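Local coordinates for sensor protein CzcS (Pseudomonas aeruginosa, PDB 5GPO) that acts as a zinc-responsive histidine kinase, sensing zinc through this sensor domain and probably signalling within a two-component regulatory system, at residues Ala76-Leu81 against Gln121-Ser126; Ser111-Met114 against Thr118-Gln121. All blocks are in the same frame, centred on the assembly; numbering follows the deposited sequence. Where two conformers were deposited one is given.

Contact 1: Ala76-Leu81 against Gln121-Ser126. With SO4 (sulfate ion), chain H.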
loop_
_atom_site.group_PDB
_atom_site.type_symbol
_atom_site.label_atom_id
_atom_site.label_comp_id
_atom_site.label_asym_id
_atom_site.label_seq_id
_atom_site.Cartn_x
_atom_site.Cartn_y
_atom_site.Cartn_z
ATOM N N ALA B 76 -3.679 19.298 8.176
ATOM C CA ALA B 76 -4.669 20.358 7.995
ATOM C C ALA B 76 -5.881 19.858 7.225
ATOM O O ALA B 76 -7.024 20.174 7.572
ATOM C CB ALA B 76 -4.041 21.543 7.261
ATOM N N ALA B 77 -5.646 19.073 6.175
ATOM C CA ALA B 77 -6.744 18.565 5.368
ATOM C C ALA B 77 -7.630 17.629 6.174
ATOM O O ALA B 77 -8.861 17.728 6.113
ATOM C CB ALA B 77 -6.195 17.854 4.137
ATOM N N ASN B 78 -7.017 16.701 6.923
ATOM C CA ASN B 78 -7.786 15.796 7.775
ATOM C C ASN B 78 -8.604 16.566 8.806
ATOM O O ASN B 78 -9.768 16.233 9.059
ATOM C CB ASN B 78 -6.848 14.803 8.463
ATOM C CG ASN B 78 -6.524 13.617 7.594
ATOM O OD1 ASN B 78 -6.876 13.582 6.413
ATOM N ND2 ASN B 78 -5.852 12.626 8.173
ATOM N N ARG B 79 -8.019 17.615 9.399
ATOM C CA ARG B 79 -8.769 18.433 10.350
ATOM C C ARG B 79 -10.001 19.053 9.683
ATOM O O ARG B 79 -11.114 18.985 10.226
ATOM C CB ARG B 79 -7.841 19.506 10.937
ATOM C CG ARG B 79 -8.485 20.397 12.002
ATOM C CD ARG B 79 -7.462 21.309 12.688
ATOM N NE ARG B 79 -6.523 20.560 13.527
ATOM C CZ ARG B 79 -5.202 20.550 13.360
ATOM N NH1 ARG B 79 -4.645 21.275 12.397
ATOM N NH2 ARG B 79 -4.434 19.832 14.170
ATOM N N ALA B 80 -9.838 19.582 8.463
ATOM C CA ALA B 80 -10.966 20.194 7.759
ATOM C C ALA B 80 -12.019 19.154 7.381
ATOM O O ALA B 80 -13.225 19.412 7.505
ATOM C CB ALA B 80 -10.472 20.937 6.517
ATOM N N LEU B 81 -11.581 17.976 6.919
ATOM C CA LEU B 81 -12.516 16.912 6.562
ATOM C C LEU B 81 -13.253 16.387 7.787
ATOM O O LEU B 81 -14.471 16.181 7.744
ATOM C CB LEU B 81 -11.766 15.772 5.869
ATOM C CG LEU B 81 -12.613 14.566 5.480
ATOM C CD1 LEU B 81 -13.771 14.997 4.618
ATOM C CD2 LEU B 81 -11.743 13.557 4.740
ATOM N N GLN B 121 -14.919 7.463 12.641
ATOM C CA GLN B 121 -14.822 8.330 11.476
ATOM C C GLN B 121 -13.609 7.884 10.673
ATOM O O GLN B 121 -12.528 7.692 11.241
ATOM C CB GLN B 121 -14.675 9.804 11.862
ATOM C CG GLN B 121 -15.725 10.346 12.835
ATOM C CD GLN B 121 -17.032 10.719 12.159
ATOM O OE1 GLN B 121 -17.337 10.252 11.066
ATOM N NE2 GLN B 121 -17.811 11.578 12.812
ATOM N N VAL B 122 -13.791 7.724 9.364
ATOM C CA VAL B 122 -12.796 7.115 8.484
ATOM C C VAL B 122 -12.345 8.179 7.503
ATOM O O VAL B 122 -13.168 8.741 6.770
ATOM C CB VAL B 122 -13.358 5.896 7.737
ATOM C CG1 VAL B 122 -12.303 5.348 6.733
ATOM C CG2 VAL B 122 -13.792 4.809 8.732
ATOM N N LEU B 123 -11.047 8.448 7.479
ATOM C CA LEU B 123 -10.461 9.479 6.631
ATOM C C LEU B 123 -9.481 8.803 5.679
ATOM O O LEU B 123 -8.397 8.380 6.096
ATOM C CB LEU B 123 -9.765 10.546 7.476
ATOM C CG LEU B 123 -10.612 11.220 8.554
ATOM C CD1 LEU B 123 -9.794 12.230 9.381
ATOM C CD2 LEU B 123 -11.803 11.929 7.951
ATOM N N LEU B 124 -9.853 8.702 4.405
ATOM C CA LEU B 124 -9.026 8.054 3.397
ATOM C C LEU B 124 -8.480 9.095 2.428
ATOM O O LEU B 124 -9.245 9.846 1.804
ATOM C CB LEU B 124 -9.826 6.980 2.655
ATOM C CG LEU B 124 -9.166 6.222 1.502
ATOM C CD1 LEU B 124 -7.966 5.395 1.962
ATOM C CD2 LEU B 124 -10.229 5.312 0.862
ATOM N N SER B 125 -7.162 9.126 2.285
ATOM C CA SER B 125 -6.499 10.159 1.502
ATOM C C SER B 125 -5.648 9.518 0.421
ATOM O O SER B 125 -5.110 8.420 0.595
ATOM C CB SER B 125 -5.639 11.062 2.384
ATOM O OG SER B 125 -6.437 11.844 3.252
ATOM N N SER B 126 -5.536 10.210 -0.705
ATOM C CA SER B 126 -4.823 9.697 -1.863
ATOM C C SER B 126 -4.048 10.817 -2.535
ATOM O O SER B 126 -4.548 11.938 -2.653
ATOM C CB SER B 126 -5.787 9.074 -2.877
ATOM O OG SER B 126 -6.664 10.061 -3.392
HETATM S S SO4 H . -0.195 20.181 6.168
HETATM O O1 SO4 H . 0.149 21.610 6.181
HETATM O O2 SO4 H . 1.027 19.383 6.023
HETATM O O3 SO4 H . -0.867 19.844 7.411
HETATM O O4 SO4 H . -1.063 19.942 5.008
#

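Contact 2: Ser111-Met114 against Thr118-Gln121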
loop_
_atom_site.group_PDB
_atom_site.type_symbol
_atom_site.label_atom_id
_atom_site.label_comp_id
_atom_site.label_asym_id
_atom_site.label_seq_id
_atom_site.Cartn_x
_atom_site.Cartn_y
_atom_site.Cartn_z
ATOM N N SER B 111 -18.627 8.313 8.282
ATOM C CA SER B 111 -18.845 7.676 9.568
ATOM C C SER B 111 -19.203 6.216 9.339
ATOM O O SER B 111 -19.901 5.880 8.373
ATOM C CB SER B 111 -19.952 8.377 10.360
ATOM O OG SER B 111 -19.700 9.764 10.509
ATOM N N MET B 112 -18.683 5.349 10.207
ATOM C CA MET B 112 -18.947 3.917 10.148
ATOM C C MET B 112 -19.189 3.412 11.557
ATOM O O MET B 112 -18.953 4.118 12.540
ATOM C CB MET B 112 -17.789 3.144 9.501
ATOM C CG MET B 112 -17.560 3.571 8.086
ATOM S SD MET B 112 -16.331 2.607 7.221
ATOM C CE MET B 112 -16.227 3.614 5.734
ATOM N N ARG B 113 -19.679 2.180 11.651
ATOM C CA ARG B 113 -19.733 1.479 12.925
ATOM C C ARG B 113 -19.007 0.159 12.759
ATOM O O ARG B 113 -19.430 -0.689 11.964
ATOM C CB ARG B 113 -21.166 1.244 13.402
ATOM C CG ARG B 113 -21.216 0.598 14.789
ATOM C CD ARG B 113 -22.603 0.710 15.391
ATOM N NE ARG B 113 -23.055 2.100 15.441
ATOM C CZ ARG B 113 -22.843 2.928 16.462
ATOM N NH1 ARG B 113 -22.187 2.516 17.537
ATOM N NH2 ARG B 113 -23.294 4.175 16.405
ATOM N N MET B 114 -17.914 -0.000 13.496
ATOM C CA MET B 114 -17.156 -1.234 13.474
ATOM C C MET B 114 -18.005 -2.377 14.017
ATOM O O MET B 114 -18.985 -2.171 14.740
ATOM C CB MET B 114 -15.872 -1.074 14.281
ATOM C CG MET B 114 -14.939 -0.023 13.706
ATOM S SD MET B 114 -13.346 -0.015 14.515
ATOM C CE MET B 114 -12.852 -1.734 14.321
ATOM N N THR B 118 -17.897 -0.083 17.880
ATOM C CA THR B 118 -17.254 1.238 18.002
ATOM C C THR B 118 -17.688 2.153 16.868
ATOM O O THR B 118 -17.496 1.797 15.696
ATOM C CB THR B 118 -15.728 1.126 17.995
ATOM O OG1 THR B 118 -15.289 0.205 18.998
ATOM C CG2 THR B 118 -15.098 2.509 18.265
ATOM N N PRO B 119 -18.237 3.338 17.148
ATOM C CA PRO B 119 -18.506 4.293 16.068
ATOM C C PRO B 119 -17.216 5.012 15.698
ATOM O O PRO B 119 -16.497 5.512 16.572
ATOM C CB PRO B 119 -19.540 5.249 16.681
ATOM C CG PRO B 119 -19.241 5.212 18.132
ATOM C CD PRO B 119 -18.727 3.831 18.449
ATOM N N VAL B 120 -16.905 5.031 14.402
ATOM C CA VAL B 120 -15.633 5.562 13.930
ATOM C C VAL B 120 -15.858 6.536 12.785
ATOM O O VAL B 120 -16.858 6.467 12.056
ATOM C CB VAL B 120 -14.635 4.450 13.499
ATOM C CG1 VAL B 120 -14.224 3.578 14.700
ATOM C CG2 VAL B 120 -15.174 3.603 12.308
ATOM N N GLN B 121 -14.919 7.463 12.641
ATOM C CA GLN B 121 -14.822 8.330 11.476
ATOM C C GLN B 121 -13.609 7.884 10.673
ATOM O O GLN B 121 -12.528 7.692 11.241
ATOM C CB GLN B 121 -14.675 9.804 11.862
ATOM C CG GLN B 121 -15.725 10.346 12.835
ATOM C CD GLN B 121 -17.032 10.719 12.159
ATOM O OE1 GLN B 121 -17.337 10.252 11.066
ATOM N NE2 GLN B 121 -17.811 11.578 12.812
#

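Contact 1: Ala76-Leu81 against Gln121-Ser126
Leu123 divides its two methyl groups between positions one turn apart on helix 75-86, a compact instance of how a branched strand residue meets a helix. CD2 goes to Leu81, whose own CD2 lies 3.6 Å from Leu123 CD2; the two side chains run past one another in opposite senses, and the methyl also brushes Leu81 CG. This overlap follows from Leu81 holding CG anti to its backbone N (chi1 178°), which carries the branch down onto the strand. CD1 turns instead over the face of the Asn78 amide, with Leu123 CD1 4.0 Å from Asn78 CG and equally near CB. Asn78 OD1 and Ser125 OG are 3.6 Å apart without a hydrogen bond, the serine hydroxyl being bonded to Ser107 OG on the adjacent strand. At the helix start, Ala76 N donates to a sulfate oxygen, O3, at 3.0 Å; this ion, probably from the crystallisation liquor, is also held by Ser74. The axes of 76-81 and 121-126 approach to 9.7 Å, their directions 139° apart. A helix laid across a central strand of an antiparallel sheet ordered 2-1-5-4-3 is characteristic of the PAS-like fold used by many sensor domains.

Contact 2: Ser111-Met114 against Thr118-Gln121
The guanidinium of Arg113 has Pro119 over one face, with Arg113 CZ 4.0 Å from Pro119 CB; Arg113 NH1 meanwhile hydrogen-bonds to Gly117 O in the connecting loop. A bend at chi3 (-56°) folds the arginine back across the strand to reach the proline ring. On the same face of the hairpin, the hydroxyl of Ser111 meets OE1 of the flat Gln121 amide off to one side of the C=O direction, tilted about 29° from the amide plane. That OG-to-OE1 hydrogen bond is modelled as very short, and its exact length is best treated with caution. On the Met112-Val120 face the contacts across the hairpin are apolar: Met112 CB meets Val120 CG2. From the loop beyond, Met114 crosses Val120 at about a right angle, placing Met114 SD 3.7 Å from Val120 CG1. Met112 and Val120 form a hydrogen-bonded antiparallel pair, with Met112 N to Val120 O at 2.8 Å and Val120 N to Met112 O at 2.9 Å, both nearly straight. Nearer the turn, Met114 N donates to Thr118 O. The backbone N of Arg113 is hydrogen-bonded to Glu25 OE2 of the second subunit. Backbone bonds therefore fix the register of this beta hairpin, whereas its side chains separate into a mixed face (Ser111, Gln121, Arg113, Pro119) and a methionine-valine side.

Overall arrangement
Contacts 1 and 2 sample the same strand, 119-127, at different depths; Gln121 lies in both segments but makes its cross-contact in contact 2. Contact 1 is the core case: a helix-to-sheet interface that is buried and crossed by no hydrogen bond, relying on methyl groups and a neighbouring amide. Contact 2, farther from the centre of the chain, is partly exposed and joins adjacent strands near the hairpin turn, where main-chain hydrogen bonding predominates and an exposed arginine takes part. Their centres lie 15 Å apart, yet they meet where Val122 CG2 packs 3.7 Å from Met112 SD. Both also touch the second subunit: Val122 packs on its Leu17, and Met114 on its Leu24, residues of its helix 7-25.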